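Local coordinates for TssK C (PDB 5M2Y), which forms part of the type VI secretion baseplate, its C-terminal domain, described here, being probably the part that binds the membrane complex, at residues 33-38 and 83-88; 6-11 and 120-125; 46-51 and 70-75; 13-18 and 111-116; 54-59 and 101-106. All blocks are in the same frame, centred on the assembly; numbering follows the deposited sequence.

Contact 1: 33-38 and 83-88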
# COMPACT_ATOMS: atom_id res chain seq x y z
N SER A 33 -0.28 -4.82 -4.70
CA SER A 33 0.11 -5.80 -5.72
C SER A 33 1.48 -5.32 -6.19
O SER A 33 1.62 -4.14 -6.52
CB SER A 33 -0.89 -5.85 -6.86
OG SER A 33 -0.38 -6.55 -7.98
N VAL A 34 2.50 -6.17 -6.08
CA VAL A 34 3.89 -5.79 -6.34
C VAL A 34 4.57 -6.66 -7.39
O VAL A 34 4.49 -7.88 -7.33
CB VAL A 34 4.72 -5.82 -5.02
CG1 VAL A 34 6.10 -5.19 -5.20
CG2 VAL A 34 3.96 -5.15 -3.87
N ARG A 35 5.24 -6.00 -8.33
CA ARG A 35 6.06 -6.67 -9.32
C ARG A 35 7.43 -6.05 -9.21
O ARG A 35 7.57 -4.86 -8.92
CB ARG A 35 5.50 -6.61 -10.74
CG ARG A 35 5.18 -5.24 -11.26
CD ARG A 35 4.35 -5.33 -12.53
NE ARG A 35 2.98 -5.78 -12.26
CZ ARG A 35 1.96 -4.96 -12.01
NH1 ARG A 35 2.15 -3.65 -11.98
NH2 ARG A 35 0.75 -5.45 -11.79
N SER A 36 8.43 -6.89 -9.38
CA SER A 36 9.80 -6.45 -9.25
C SER A 36 10.76 -7.32 -10.04
O SER A 36 10.41 -8.43 -10.42
CB SER A 36 10.19 -6.44 -7.78
OG SER A 36 11.35 -5.66 -7.67
N SER A 37 11.99 -6.82 -10.27
CA SER A 37 13.07 -7.56 -10.93
C SER A 37 13.68 -8.54 -9.90
O SER A 37 14.42 -9.44 -10.26
CB SER A 37 14.11 -6.61 -11.49
OG SER A 37 14.57 -5.71 -10.49
N MET A 38 13.35 -8.35 -8.61
CA MET A 38 13.77 -9.19 -7.49
C MET A 38 13.03 -10.53 -7.58
O MET A 38 11.83 -10.53 -7.88
CB MET A 38 13.39 -8.50 -6.17
CG MET A 38 13.87 -9.18 -4.91
SD MET A 38 13.32 -8.28 -3.47
CE MET A 38 14.37 -8.89 -2.33
N PRO A 83 -7.23 -8.00 -11.70
CA PRO A 83 -6.37 -8.48 -12.80
C PRO A 83 -5.28 -9.42 -12.31
O PRO A 83 -4.60 -9.12 -11.33
CB PRO A 83 -5.79 -7.19 -13.37
CG PRO A 83 -6.82 -6.16 -13.05
CD PRO A 83 -7.33 -6.53 -11.70
N LEU A 84 -5.16 -10.58 -12.98
CA LEU A 84 -4.20 -11.63 -12.62
C LEU A 84 -2.81 -11.32 -13.12
O LEU A 84 -2.65 -10.80 -14.22
CB LEU A 84 -4.63 -12.99 -13.18
CG LEU A 84 -5.95 -13.61 -12.71
CD1 LEU A 84 -6.18 -14.92 -13.42
CD2 LEU A 84 -5.94 -13.91 -11.22
N ARG A 85 -1.81 -11.64 -12.31
CA ARG A 85 -0.41 -11.47 -12.63
C ARG A 85 0.33 -12.63 -12.03
O ARG A 85 0.46 -12.71 -10.81
CB ARG A 85 0.15 -10.16 -12.05
CG ARG A 85 -0.48 -8.88 -12.53
CD ARG A 85 -0.04 -8.48 -13.91
NE ARG A 85 -0.59 -7.17 -14.25
CZ ARG A 85 -1.76 -6.97 -14.85
NH1 ARG A 85 -2.52 -8.01 -15.20
NH2 ARG A 85 -2.18 -5.75 -15.11
N LEU A 86 0.82 -13.52 -12.90
CA LEU A 86 1.57 -14.71 -12.51
C LEU A 86 2.78 -14.36 -11.65
O LEU A 86 3.01 -15.03 -10.65
CB LEU A 86 2.02 -15.43 -13.78
CG LEU A 86 2.79 -16.73 -13.63
CD1 LEU A 86 1.87 -17.86 -13.18
CD2 LEU A 86 3.48 -17.12 -14.92
N GLU A 87 3.52 -13.31 -12.02
CA GLU A 87 4.75 -12.88 -11.36
C GLU A 87 4.59 -11.89 -10.19
O GLU A 87 5.59 -11.55 -9.55
CB GLU A 87 5.71 -12.31 -12.40
CG GLU A 87 6.47 -13.40 -13.14
CD GLU A 87 6.96 -13.07 -14.55
OE1 GLU A 87 7.30 -11.90 -14.84
OE2 GLU A 87 7.13 -14.03 -15.32
N ASN A 88 3.37 -11.44 -9.93
CA ASN A 88 3.12 -10.50 -8.83
C ASN A 88 3.00 -11.15 -7.47
O ASN A 88 2.63 -12.31 -7.33
CB ASN A 88 1.90 -9.66 -9.08
CG ASN A 88 2.18 -8.55 -10.04
OD1 ASN A 88 2.99 -8.67 -10.97
ND2 ASN A 88 1.49 -7.47 -9.87
O HOH W 1 -2.91 -7.65 -9.76
O HOH W 2 7.58 -9.71 -9.89
O HOH W 3 8.49 -9.49 -12.63

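Contact 2: 6-11 and 120-125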
# COMPACT_ATOMS: atom_id res chain seq x y z
N ILE A 6 -6.77 2.21 -6.54
CA ILE A 6 -6.25 3.51 -6.14
C ILE A 6 -5.00 3.74 -6.93
O ILE A 6 -4.02 3.03 -6.75
CB ILE A 6 -6.05 3.66 -4.59
CG1 ILE A 6 -7.40 3.67 -3.88
CG2 ILE A 6 -5.30 4.95 -4.22
CD1 ILE A 6 -7.54 2.58 -2.95
N GLU A 7 -5.05 4.74 -7.82
CA GLU A 7 -3.92 5.12 -8.66
C GLU A 7 -2.77 5.59 -7.79
O GLU A 7 -2.97 6.41 -6.90
CB GLU A 7 -4.32 6.24 -9.63
N LEU A 8 -1.58 5.02 -8.00
CA LEU A 8 -0.38 5.41 -7.27
C LEU A 8 0.51 6.16 -8.24
O LEU A 8 0.74 5.69 -9.36
CB LEU A 8 0.36 4.20 -6.64
CG LEU A 8 -0.35 3.43 -5.52
CD1 LEU A 8 0.46 2.25 -5.08
CD2 LEU A 8 -0.61 4.34 -4.29
N LYS A 9 0.95 7.35 -7.84
CA LYS A 9 1.85 8.16 -8.62
C LYS A 9 3.26 7.96 -8.03
O LYS A 9 3.46 8.22 -6.85
CB LYS A 9 1.43 9.64 -8.59
CG LYS A 9 0.26 9.98 -9.50
CD LYS A 9 -0.72 11.00 -8.89
CE LYS A 9 -1.43 11.98 -9.83
NZ LYS A 9 -1.16 11.76 -11.27
N GLN A 10 4.20 7.45 -8.84
CA GLN A 10 5.57 7.25 -8.41
C GLN A 10 6.38 8.54 -8.64
O GLN A 10 6.32 9.15 -9.71
CB GLN A 10 6.21 6.07 -9.13
CG GLN A 10 7.60 5.72 -8.62
CD GLN A 10 8.27 4.66 -9.46
OE1 GLN A 10 7.84 4.30 -10.56
NE2 GLN A 10 9.35 4.11 -8.95
N LYS A 11 7.14 8.92 -7.61
CA LYS A 11 8.05 10.06 -7.62
C LYS A 11 9.32 9.54 -6.97
O LYS A 11 9.50 9.65 -5.76
CB LYS A 11 7.43 11.25 -6.86
N VAL A 120 10.78 -1.83 -9.10
CA VAL A 120 9.51 -2.12 -8.45
C VAL A 120 8.31 -1.34 -9.04
O VAL A 120 8.43 -0.17 -9.44
CB VAL A 120 9.63 -1.97 -6.90
CG1 VAL A 120 9.78 -0.51 -6.50
CG2 VAL A 120 8.46 -2.63 -6.16
N LYS A 121 7.17 -2.02 -9.12
CA LYS A 121 5.90 -1.42 -9.53
C LYS A 121 4.83 -1.86 -8.54
O LYS A 121 4.71 -3.04 -8.22
CB LYS A 121 5.54 -1.69 -11.01
CG LYS A 121 4.16 -1.23 -11.50
CD LYS A 121 3.80 0.22 -11.23
CE LYS A 121 2.32 0.43 -11.41
NZ LYS A 121 1.82 1.65 -10.72
N LEU A 122 4.11 -0.87 -8.02
CA LEU A 122 3.05 -1.04 -7.03
C LEU A 122 1.68 -0.66 -7.57
O LEU A 122 1.54 0.34 -8.26
CB LEU A 122 3.32 -0.11 -5.84
CG LEU A 122 4.24 -0.52 -4.71
CD1 LEU A 122 5.60 -0.99 -5.15
CD2 LEU A 122 4.25 0.55 -3.62
N GLU A 123 0.67 -1.40 -7.15
CA GLU A 123 -0.73 -1.09 -7.43
C GLU A 123 -1.48 -1.26 -6.10
O GLU A 123 -1.18 -2.20 -5.36
CB GLU A 123 -1.31 -1.95 -8.55
CG GLU A 123 -0.72 -1.61 -9.91
CD GLU A 123 -1.40 -2.26 -11.11
OE1 GLU A 123 -2.10 -3.27 -10.93
OE2 GLU A 123 -1.22 -1.75 -12.23
N LEU A 124 -2.38 -0.31 -5.76
CA LEU A 124 -3.12 -0.36 -4.50
C LEU A 124 -4.59 -0.55 -4.81
O LEU A 124 -5.13 0.11 -5.69
CB LEU A 124 -2.90 0.93 -3.69
CG LEU A 124 -3.65 1.09 -2.36
CD1 LEU A 124 -3.12 0.12 -1.30
CD2 LEU A 124 -3.52 2.51 -1.85
N PHE A 125 -5.20 -1.55 -4.14
CA PHE A 125 -6.61 -1.92 -4.24
C PHE A 125 -7.24 -1.85 -2.84
O PHE A 125 -6.61 -2.22 -1.86
CB PHE A 125 -6.76 -3.38 -4.72
CG PHE A 125 -6.24 -3.70 -6.10
CD1 PHE A 125 -4.92 -4.10 -6.28
CD2 PHE A 125 -7.08 -3.66 -7.20
CE1 PHE A 125 -4.44 -4.40 -7.56
CE2 PHE A 125 -6.60 -3.97 -8.47
CZ PHE A 125 -5.29 -4.34 -8.65
O HOH W 4 -2.70 1.26 -8.09
O HOH W 5 10.63 1.47 -9.22

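Contact 3: 46-51 and 70-75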
# COMPACT_ATOMS: atom_id res chain seq x y z
N LYS A 46 11.14 -10.06 1.91
CA LYS A 46 11.75 -8.75 2.17
C LYS A 46 10.85 -7.53 2.03
O LYS A 46 11.03 -6.58 2.79
CB LYS A 46 12.97 -8.58 1.27
CG LYS A 46 14.08 -9.58 1.56
CD LYS A 46 15.30 -9.24 0.73
CE LYS A 46 16.44 -10.22 0.88
NZ LYS A 46 17.53 -9.86 -0.05
N PHE A 47 9.89 -7.54 1.08
CA PHE A 47 8.98 -6.40 0.87
C PHE A 47 8.30 -5.91 2.17
O PHE A 47 8.31 -4.70 2.39
CB PHE A 47 7.95 -6.67 -0.23
CG PHE A 47 7.12 -5.47 -0.61
CD1 PHE A 47 7.61 -4.52 -1.50
CD2 PHE A 47 5.86 -5.28 -0.07
CE1 PHE A 47 6.84 -3.39 -1.84
CE2 PHE A 47 5.10 -4.16 -0.41
CZ PHE A 47 5.59 -3.23 -1.29
N PRO A 48 7.77 -6.78 3.07
CA PRO A 48 7.14 -6.26 4.31
C PRO A 48 8.08 -5.46 5.22
O PRO A 48 7.60 -4.66 6.03
CB PRO A 48 6.65 -7.53 5.01
CG PRO A 48 6.46 -8.52 3.89
CD PRO A 48 7.61 -8.25 2.98
N GLN A 49 9.40 -5.67 5.11
CA GLN A 49 10.40 -4.95 5.89
C GLN A 49 11.03 -3.79 5.14
O GLN A 49 11.50 -2.85 5.77
CB GLN A 49 11.48 -5.91 6.40
CG GLN A 49 10.94 -6.80 7.50
CD GLN A 49 12.00 -7.56 8.23
OE1 GLN A 49 12.60 -8.47 7.69
NE2 GLN A 49 12.21 -7.22 9.50
N LEU A 50 11.04 -3.85 3.80
CA LEU A 50 11.62 -2.80 2.97
C LEU A 50 10.64 -1.66 2.68
O LEU A 50 11.04 -0.50 2.72
CB LEU A 50 12.18 -3.36 1.67
CG LEU A 50 13.44 -4.21 1.81
CD1 LEU A 50 13.75 -4.94 0.55
CD2 LEU A 50 14.64 -3.37 2.22
N CYS A 51 9.38 -2.00 2.38
CA CYS A 51 8.36 -1.00 2.09
C CYS A 51 7.89 -0.36 3.38
O CYS A 51 7.54 -1.07 4.32
CB CYS A 51 7.21 -1.60 1.29
SG CYS A 51 5.92 -0.41 0.85
N VAL A 70 1.33 0.24 10.53
CA VAL A 70 1.11 -0.35 9.22
C VAL A 70 1.94 -1.63 9.18
O VAL A 70 3.16 -1.57 9.27
CB VAL A 70 1.46 0.61 8.07
CG1 VAL A 70 1.17 -0.02 6.71
CG2 VAL A 70 0.71 1.93 8.22
N ILE A 71 1.26 -2.79 9.11
CA ILE A 71 1.94 -4.07 9.03
C ILE A 71 1.62 -4.62 7.66
O ILE A 71 0.45 -4.79 7.33
CB ILE A 71 1.56 -5.06 10.16
CG1 ILE A 71 1.82 -4.46 11.54
CG2 ILE A 71 2.33 -6.38 10.00
CD1 ILE A 71 1.12 -5.20 12.70
N ILE A 72 2.65 -4.87 6.87
CA ILE A 72 2.50 -5.42 5.53
C ILE A 72 2.61 -6.93 5.66
O ILE A 72 3.61 -7.43 6.14
CB ILE A 72 3.53 -4.79 4.55
CG1 ILE A 72 3.27 -3.27 4.40
CG2 ILE A 72 3.49 -5.49 3.20
CD1 ILE A 72 4.36 -2.48 3.67
N ARG A 73 1.55 -7.64 5.28
CA ARG A 73 1.55 -9.09 5.38
C ARG A 73 1.42 -9.75 4.02
O ARG A 73 0.48 -9.43 3.29
CB ARG A 73 0.42 -9.60 6.28
CG ARG A 73 0.37 -8.98 7.65
CD ARG A 73 -0.52 -9.79 8.58
NE ARG A 73 -0.74 -9.11 9.85
CZ ARG A 73 0.05 -9.25 10.90
NH1 ARG A 73 1.09 -10.06 10.87
NH2 ARG A 73 -0.23 -8.58 12.02
N PRO A 74 2.31 -10.72 3.69
CA PRO A 74 2.14 -11.41 2.41
C PRO A 74 0.88 -12.27 2.46
O PRO A 74 0.56 -12.85 3.50
CB PRO A 74 3.42 -12.25 2.29
CG PRO A 74 3.84 -12.49 3.66
CD PRO A 74 3.47 -11.25 4.43
N VAL A 75 0.12 -12.26 1.37
CA VAL A 75 -1.12 -13.02 1.27
C VAL A 75 -1.05 -13.96 0.07
O VAL A 75 -0.31 -13.70 -0.89
CB VAL A 75 -2.40 -12.15 1.23
CG1 VAL A 75 -2.60 -11.37 2.53
CG2 VAL A 75 -2.37 -11.20 0.05
O HOH W 6 5.43 -4.30 7.62

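Contact 4: 13-18 and 111-116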
# COMPACT_ATOMS: atom_id res chain seq x y z
N VAL A 13 11.49 7.13 -5.23
CA VAL A 13 11.29 6.08 -4.23
C VAL A 13 9.90 6.15 -3.55
O VAL A 13 9.55 5.23 -2.83
CB VAL A 13 12.43 6.01 -3.17
CG1 VAL A 13 13.74 5.55 -3.80
CG2 VAL A 13 12.60 7.33 -2.44
N MET A 14 9.15 7.24 -3.76
CA MET A 14 7.84 7.41 -3.14
C MET A 14 6.67 7.15 -4.08
O MET A 14 6.72 7.50 -5.25
CB MET A 14 7.68 8.81 -2.53
CG MET A 14 8.68 9.14 -1.42
SD MET A 14 8.69 7.96 -0.05
CE MET A 14 7.04 8.13 0.64
N TRP A 15 5.63 6.50 -3.55
CA TRP A 15 4.40 6.21 -4.27
C TRP A 15 3.28 6.89 -3.51
O TRP A 15 3.17 6.70 -2.30
CB TRP A 15 4.15 4.71 -4.33
CG TRP A 15 5.21 3.94 -5.07
CD1 TRP A 15 6.41 3.51 -4.58
CD2 TRP A 15 5.12 3.44 -6.40
NE1 TRP A 15 7.10 2.82 -5.55
CE2 TRP A 15 6.32 2.75 -6.68
CE3 TRP A 15 4.14 3.52 -7.40
CZ2 TRP A 15 6.56 2.13 -7.89
CZ3 TRP A 15 4.39 2.92 -8.61
CH2 TRP A 15 5.59 2.23 -8.85
N GLU A 16 2.47 7.69 -4.19
CA GLU A 16 1.38 8.40 -3.51
C GLU A 16 0.04 8.11 -4.15
O GLU A 16 -0.08 8.16 -5.37
CB GLU A 16 1.65 9.92 -3.48
CG GLU A 16 0.64 10.71 -2.67
CD GLU A 16 1.03 12.16 -2.40
OE1 GLU A 16 2.23 12.47 -2.29
OE2 GLU A 16 0.10 12.97 -2.22
N GLY A 17 -0.95 7.83 -3.32
CA GLY A 17 -2.32 7.55 -3.74
C GLY A 17 -3.30 8.49 -3.08
O GLY A 17 -3.15 8.83 -1.91
N ALA A 18 -4.32 8.94 -3.84
CA ALA A 18 -5.37 9.83 -3.33
C ALA A 18 -6.50 8.97 -2.79
O ALA A 18 -6.91 8.01 -3.45
CB ALA A 18 -5.88 10.75 -4.44
N PHE A 111 3.91 5.44 0.12
CA PHE A 111 4.75 4.27 0.36
C PHE A 111 6.13 4.51 -0.16
O PHE A 111 6.31 5.02 -1.26
CB PHE A 111 4.17 3.01 -0.30
CG PHE A 111 2.74 2.72 0.09
CD1 PHE A 111 2.45 1.97 1.23
CD2 PHE A 111 1.69 3.21 -0.67
CE1 PHE A 111 1.13 1.73 1.59
CE2 PHE A 111 0.37 2.96 -0.31
CZ PHE A 111 0.10 2.22 0.81
N TYR A 112 7.10 4.13 0.65
CA TYR A 112 8.50 4.23 0.30
C TYR A 112 8.94 2.85 -0.14
O TYR A 112 8.71 1.87 0.57
CB TYR A 112 9.33 4.70 1.51
CG TYR A 112 10.81 4.46 1.37
CD1 TYR A 112 11.56 5.13 0.41
CD2 TYR A 112 11.47 3.57 2.21
CE1 TYR A 112 12.92 4.92 0.28
CE2 TYR A 112 12.84 3.36 2.10
CZ TYR A 112 13.56 4.03 1.13
OH TYR A 112 14.92 3.87 1.02
N THR A 113 9.58 2.79 -1.30
CA THR A 113 10.15 1.54 -1.81
C THR A 113 11.62 1.83 -2.08
O THR A 113 11.91 2.61 -2.98
CB THR A 113 9.40 1.04 -3.04
OG1 THR A 113 9.41 2.03 -4.06
CG2 THR A 113 7.97 0.60 -2.74
N PRO A 114 12.56 1.25 -1.29
CA PRO A 114 13.99 1.52 -1.53
C PRO A 114 14.46 0.96 -2.86
O PRO A 114 13.84 0.03 -3.38
CB PRO A 114 14.68 0.83 -0.36
CG PRO A 114 13.74 -0.23 0.06
CD PRO A 114 12.38 0.31 -0.17
N ALA A 115 15.56 1.51 -3.39
CA ALA A 115 16.16 1.09 -4.66
C ALA A 115 16.62 -0.38 -4.65
O ALA A 115 16.71 -0.99 -5.71
CB ALA A 115 17.31 1.99 -5.01
N SER A 116 16.84 -0.96 -3.46
CA SER A 116 17.24 -2.37 -3.28
C SER A 116 16.16 -3.33 -3.79
O SER A 116 16.48 -4.45 -4.18
CB SER A 116 17.53 -2.66 -1.82
OG SER A 116 16.37 -2.57 -1.03

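Contact 5: 54-59 and 101-106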
# COMPACT_ATOMS: atom_id res chain seq x y z
N GLY A 54 4.43 6.07 4.60
CA GLY A 54 4.81 7.42 4.98
C GLY A 54 3.67 8.12 5.69
O GLY A 54 2.51 7.71 5.59
N SER A 55 4.00 9.14 6.45
CA SER A 55 3.01 9.86 7.17
C SER A 55 2.18 10.66 6.19
O SER A 55 2.72 11.38 5.42
CB SER A 55 3.66 10.84 8.12
OG SER A 55 2.71 11.55 8.83
N PRO A 56 0.87 10.50 6.26
CA PRO A 56 -0.02 11.23 5.37
C PRO A 56 -0.34 12.63 5.92
O PRO A 56 -0.88 13.42 5.19
CB PRO A 56 -1.30 10.41 5.40
CG PRO A 56 -1.30 9.72 6.67
CD PRO A 56 0.12 9.55 7.09
N ASP A 57 0.02 12.91 7.16
CA ASP A 57 -0.33 14.17 7.77
C ASP A 57 0.71 14.87 8.62
O ASP A 57 0.36 15.74 9.37
CB ASP A 57 -1.56 13.95 8.64
CG ASP A 57 -1.35 12.90 9.73
OD1 ASP A 57 -0.25 12.42 9.86
OD2 ASP A 57 -2.30 12.59 10.47
N ASP A 58 1.97 14.52 8.49
CA ASP A 58 2.98 15.16 9.29
C ASP A 58 3.16 16.61 8.88
O ASP A 58 3.19 16.92 7.72
CB ASP A 58 4.29 14.43 9.26
CG ASP A 58 5.23 14.91 10.33
OD1 ASP A 58 5.02 14.60 11.50
OD2 ASP A 58 6.14 15.60 9.97
N VAL A 59 3.27 17.46 9.89
CA VAL A 59 3.46 18.88 9.71
C VAL A 59 4.79 19.38 10.26
O VAL A 59 5.01 20.56 10.35
CB VAL A 59 2.26 19.66 10.27
CG1 VAL A 59 1.03 19.37 9.46
CG2 VAL A 59 1.98 19.30 11.71
N ARG A 101 -7.30 5.84 10.19
CA ARG A 101 -7.89 7.15 10.39
C ARG A 101 -6.99 8.25 9.83
O ARG A 101 -7.49 9.12 9.13
CB ARG A 101 -8.17 7.38 11.90
CG ARG A 101 -8.83 8.72 12.24
CD ARG A 101 -9.13 8.85 13.72
N ALA A 102 -5.66 8.20 10.10
CA ALA A 102 -4.69 9.19 9.62
C ALA A 102 -4.68 9.31 8.10
O ALA A 102 -4.67 10.42 7.60
CB ALA A 102 -3.29 8.88 10.14
N MET A 103 -4.71 8.18 7.38
CA MET A 103 -4.71 8.16 5.91
C MET A 103 -6.04 8.65 5.34
O MET A 103 -6.04 9.48 4.43
CB MET A 103 -4.40 6.76 5.38
CG MET A 103 -2.96 6.39 5.54
SD MET A 103 -2.60 4.79 4.85
CE MET A 103 -3.37 3.79 5.99
N LEU A 104 -7.16 8.15 5.87
CA LEU A 104 -8.49 8.53 5.41
C LEU A 104 -8.81 10.01 5.68
O LEU A 104 -9.34 10.67 4.79
CB LEU A 104 -9.57 7.59 5.98
CG LEU A 104 -9.47 6.13 5.51
CD1 LEU A 104 -10.26 5.21 6.41
CD2 LEU A 104 -9.89 5.97 4.04
N ASP A 105 -8.41 10.53 6.85
CA ASP A 105 -8.61 11.94 7.20
C ASP A 105 -7.77 12.88 6.34
O ASP A 105 -8.24 13.96 5.98
CB ASP A 105 -8.31 12.21 8.68
CG ASP A 105 -9.36 11.71 9.65
OD1 ASP A 105 -10.45 11.30 9.20
OD2 ASP A 105 -9.11 11.76 10.87
N ALA A 106 -6.53 12.47 6.02
CA ALA A 106 -5.63 13.25 5.18
C ALA A 106 -6.02 13.15 3.70
O ALA A 106 -5.65 14.01 2.91
CB ALA A 106 -4.20 12.77 5.37
O HOH W 7 -4.74 12.64 9.20

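Contact 1: 33-38 and 83-88
The carboxamide of N88 makes the tight half of this contact, reaching S33 with its nitrogen and R35 with its oxygen. N88 ND2 donates to S33 OG over 2.8 Å, the hydroxyl oxygen lying in the amide plane. R35 NE approaches N88 OD1 at 3.2 Å on a lone pair in the carbonyl plane, although the bond is bent (142° at the hydrogen) and the guanidinium and amide planes are turned 45° against each other. A bend at chi3 (71°) turns NE of R35 toward this oxygen, while R35 CB rests against it at 3.3 Å. On the backbone, N88 CA directs its hydrogen to V34 O, 3.3 Å away.

N88 ends a type I turn that begins at R85 and leads into strand 89-95, the antiparallel neighbour of strand 28-35 in the sheet; V34 pairs through its backbone with Q89. Outward from N88 the grip slackens. R85 NE comes within 3.3 Å of R35 NH2, two donors of like charge with no bond between them. R85 is instead tied within its own segment, NH1 donating to L84 O, and R35 has a long, weak ion pair to E123. Water carries the remainder of this side: one molecule lies between S33 OG and P83 O, and another accepts from S36 N and lies 2.7 Å from E87 O.

Contact 2: 6-11 and 120-125
Between I6 and L124 the two backbones run antiparallel and are joined by a nearly straight bond from I6 N to L124 O (2.8 Å, 169° at the hydrogen), then fan apart until the CA atoms of Q10 and K121 stand 8.7 Å from each other. Next to this bond a water is inserted between the strands, donating to I6 O and accepting from L124 N at 2.8 Å, in place of a direct backbone bond.

At the closed end the side chains of I6 and L124 lie alongside each other and point the same way, with I6 CG2 against L124 CD2 at 3.8 Å. L8 then bridges the widening gap. Its CD1 reaches L122 CB at 3.8 Å and L124 CB at 3.9 Å, the L8 side chain crossing that of L124 at about a right angle.

These are neighbouring strands of the domain's antiparallel sheet, 3-11 beside 121-128, and the splayed stretch is filled from the next strand: W15 touches L8, Q10, K121 and L122. On the far side of strand 121-128, strand 28-35 bonds regularly to K121, E123 and F125.

Toward the open end contact is left to polar groups. K121 NZ donates to L122 O of its own strand. Q10 NE2, which also binds G12 O, gives a hydrogen at 2.9 Å to a water that in turn donates to V120 O.

Contact 3: 46-51 and 70-75
A helix end laid on an edge strand is the setting here: the last turn of helix 40-50 rests against strand 70-75, the outermost strand on one side of the sheet within this chain, with I72 of the strand reaching into the helix end. Helix and strand segments run nearly antiparallel, at 167°, with their axes 7.7 Å apart.

I72 sends its two branches to different parts of the helix end. Its CG2, anti to the backbone N, meets the F47 ring at CD2 (4.0 Å) and also lies close to P48 CA, the side chains of F47 and I72 crossing at about a right angle. Its CD1 extends the other way to C51, touching CB and SG at 3.8 Å each and the carbonyl oxygen at 3.5 Å. C51 is the first residue to leave helical geometry, and its CB also lies over one face of the F47 ring, offset toward the rim, so F47, C51 and I72 all touch one another.

This cluster belongs to the hydrophobic layer between the helix and one face of the antiparallel sheet: F91 of strand 89-95 touches both F47 and I72, while L32 and V34 of strand 28-35 reach F47.

P48 covers the backbone of the edge strand. Its CB sits 3.2 Å from I72 O, and its CG meets CD of P74 at 4.1 Å, the two proline side chains crossing at about a right angle. No direct hydrogen bond joins the segments; a water does so, donating to P48 O at 2.7 Å and accepting from I72 N.

Contact 4: 13-18 and 111-116
W15 and T113 cross at about a right angle, with the indole presenting its N-H edge to the threonine. NE1 of W15 donates to OG1 of T113 at 2.9 Å; the oxygen lies in the indole plane, but the bond is somewhat bent (142° at the hydrogen). T113 offers this oxygen by holding OG1 between its backbone N and carbonyl carbon (chi1 57°), while T113 CG2 also touches NE1 of W15. The same indole edge has F111 O near CD1.

The face that carries M14 and Y112 is built differently. V13 lies beside Y112 from the loop, the two side chains pointing the same way, and V13 CG2 meets the phenol at its edge, 3.6 Å from CE1. M14 crosses Y112 at about a right angle: SD lies 3.7 Å from Y112 CB, beside the rim of the ring, 76° off the ring normal, in a Met-aromatic contact.

W15, M14, F111 and Y112 stand on adjacent antiparallel strands, 14-18 and 108-112, with V13 and T113 just beyond their ends. W15 and F111 form a hydrogen-bonded pair, with F111 N to W15 O and W15 N to F111 O both at 2.8 Å; M14 and Y112 are the following non-hydrogen-bonded pair. Beyond the end of strand 108-112, T113 N still donates to V13 O at 2.9 Å, nearly along the C=O axis, so one more backbone bond follows the last bridge.

On the W15 side the sheet packs inward: L122 touches W15, F111 and T113, and C51 meets F111. On the far edge of strand 108-112, Y112 bonds through its backbone to K52.

Contact 5: 54-59 and 101-106
P56 lays its ring over the backbone and small side chains of one helical turn, meeting A102, M103 and A106 in succession. Its CG lies 3.6 Å from A102 O and 3.9 Å from CG of M103, while its CB faces the methyl of A106 at 3.7 Å. The carbonyl oxygen of P56 also lies near that methyl, 3.4 Å from A106 CB. The small alanine side chains, one turn apart, are consistent with the close approach of the proline ring to A102 O. M103 points its CB away from the loop yet still touches the ring through CG, the first carbon beyond it.

D57 flanks the proline on the exposed side and deals with the helix mainly through water. With CG between its backbone N and carbonyl carbon (chi1 59°), the carboxylate stands near the methyl of A102, OD2 being 3.9 Å from CB. A water donates one hydrogen to D57 OD2 at 2.8 Å and the other to A102 O at 2.7 Å. That carbonyl oxygen is already engaged in the helix, accepting from A106 N, so the water gives it a second donor. No direct hydrogen bond crosses between the two segments, and apolar contact round P56 does the holding.

The loop 54-59 thus rests on the C-terminal part of helix 97-106. It is also held by G54, whose backbone bonds to T110 of strand 108-112, and by R108, which hydrogen-bonds to P56 O, while M103 on the helix reaches L19 and L67 in neighbouring loops.

Four of the contacts share one antiparallel sheet. Contacts 2 and 4 are the closest pair, with centres 8 Å apart, and W15 packs into the splayed part of contact 2. Contact 1 adjoins contact 2 through the pairing of strands 28-35 and 121-128, at a centre distance of 12 Å. Contact 3 covers the face on which V34, L122 and F111 lie: F47 meets V34 and L122, and C51 meets F111, so it touches contacts 1, 2 and 4. Contact 5 packs against none of the others and lies about 27 Å from contact 1 between centres, across the chain's centre; segment 54-59 follows soon after 46-51, and helix 97-106 leads into strand 108-112 of contact 4.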